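Local coordinates for 3-deoxy-D-manno-octulosonate 8-phosphate phosphatase KdsC (Xanthomonas campestris pv. campestris, PDB 4NAV) that probably hydrolyses 3-deoxy-D-manno-octulosonate 8-phosphate to 3-deoxy-D-manno-octulosonate and inorganic phosphate in lipopolysaccharide biosynthesis, using magnesium, at the interface of chains A and B. Coordinates in Å, arbitrary orientation; residue numbers count along the deposited sequence, not the author numbering. Chains: chain A/B, Hypothetical protein XCC279.

The interface of chains A and B. Residues chain A 48, 50, 79-80, 83; chain B 36, 38, 44.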
# COMPACT_ATOMS: atom_id res chain seq x y z
N PHE A 48 5.43 8.19 5.55
CA PHE A 48 4.88 8.54 6.86
C PHE A 48 3.38 8.75 6.72
O PHE A 48 2.85 8.68 5.61
CB PHE A 48 5.54 9.82 7.38
CG PHE A 48 7.01 9.70 7.52
CD1 PHE A 48 7.56 9.21 8.69
CD2 PHE A 48 7.85 10.01 6.47
CE1 PHE A 48 8.94 9.06 8.82
CE2 PHE A 48 9.22 9.85 6.59
CZ PHE A 48 9.77 9.39 7.77
N VAL A 50 -0.26 10.90 7.99
CA VAL A 50 -0.69 12.18 8.52
C VAL A 50 -1.35 12.12 9.87
O VAL A 50 -1.24 13.08 10.61
CB VAL A 50 -1.64 12.96 7.59
CG1 VAL A 50 -0.94 13.26 6.27
CG2 VAL A 50 -2.97 12.21 7.38
N LYS A 79 14.06 15.74 7.26
CA LYS A 79 13.04 16.60 6.62
C LYS A 79 11.66 16.43 7.29
O LYS A 79 10.93 17.41 7.49
CB LYS A 79 13.00 16.36 5.10
CG LYS A 79 14.20 16.97 4.36
N ARG A 80 11.33 15.19 7.68
CA ARG A 80 10.09 14.89 8.36
C ARG A 80 10.01 15.56 9.73
O ARG A 80 8.96 16.09 10.12
CB ARG A 80 9.91 13.38 8.50
CG ARG A 80 8.60 12.91 9.11
CD ARG A 80 7.38 13.46 8.39
NE ARG A 80 6.13 13.03 9.03
CZ ARG A 80 4.90 13.44 8.68
NH1 ARG A 80 4.73 14.31 7.69
NH2 ARG A 80 3.85 12.95 9.32
N ASP A 83 9.35 19.29 9.28
CA ASP A 83 7.95 19.57 8.94
C ASP A 83 7.01 19.56 10.14
O ASP A 83 5.99 20.24 10.13
CB ASP A 83 7.43 18.58 7.89
CG ASP A 83 8.21 18.64 6.60
OD1 ASP A 83 9.06 19.54 6.47
OD2 ASP A 83 8.00 17.77 5.72
N LEU B 36 2.05 10.15 3.25
CA LEU B 36 2.95 11.08 2.61
C LEU B 36 4.27 10.39 2.33
O LEU B 36 5.01 10.03 3.25
CB LEU B 36 3.22 12.31 3.49
CG LEU B 36 2.09 13.33 3.59
CD1 LEU B 36 2.44 14.44 4.59
CD2 LEU B 36 1.79 13.95 2.24
N TYR B 38 7.90 10.62 1.46
CA TYR B 38 9.02 11.55 1.55
C TYR B 38 10.22 10.95 0.86
O TYR B 38 10.61 9.81 1.11
CB TYR B 38 9.42 11.80 3.00
CG TYR B 38 8.65 12.85 3.74
CD1 TYR B 38 9.30 13.94 4.31
CD2 TYR B 38 7.28 12.75 3.91
CE1 TYR B 38 8.62 14.91 5.02
CE2 TYR B 38 6.59 13.69 4.62
CZ TYR B 38 7.27 14.78 5.18
OH TYR B 38 6.60 15.75 5.88
N GLU B 44 7.64 15.71 -1.26
CA GLU B 44 6.50 14.88 -0.89
C GLU B 44 5.64 14.42 -2.09
O GLU B 44 5.50 15.13 -3.07
CB GLU B 44 5.64 15.64 0.11
CG GLU B 44 6.37 15.97 1.42
CD GLU B 44 5.50 16.75 2.38
OE1 GLU B 44 6.01 17.49 3.25
OE2 GLU B 44 4.27 16.63 2.26
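One face of the B:Tyr38 ring is shared by the rim of A:Phe48 and the aliphatic part of A:Arg80; CG of B:Glu44 covers part of the other, offset toward the rim, and O of B:Leu36 lies in plane at the edge. The two aromatic planes stand 79° apart, and CD2 of A:Phe48 is the leading atom, 3.8 Å from CD2 of B:Tyr38. The phenyl presents its own face to A:Arg80, whose CG lies over the ring centre, while CB of A:Phe48 covers part of one guanidinium face. A:Arg80 has CG trans to its backbone N (chi1 -176°) and then bends at chi2. This path brings CD down over the tyrosine face, 3.5 Å from CZ of B:Tyr38, with guanidinium and ring steeply turned. OH of B:Tyr38 lies in the guanidinium plane, accepts a nearly straight hydrogen bond from NH1 of A:Arg80 (3.0 Å), and donates to the anti lone pair of A:Asp83 OD2. Two bonds thus hold the hydroxyl, both to helix 75-84. Beside the rings, A:Phe48 and B:Leu36 exchange backbone hydrogen bonds in an antiparallel bridge, N of B:Leu36 lying 2.9 Å from O of A:Phe48. A:Val50 CG1 meets the isobutyl group of B:Leu36. The site exemplifies strand pairing between subunits secured by a tyrosine hydroxyl held by helix residues, joining strand 35-38 to the neighbour's strand 44-49 and helix 75-84 and helping to assemble the homotetramer.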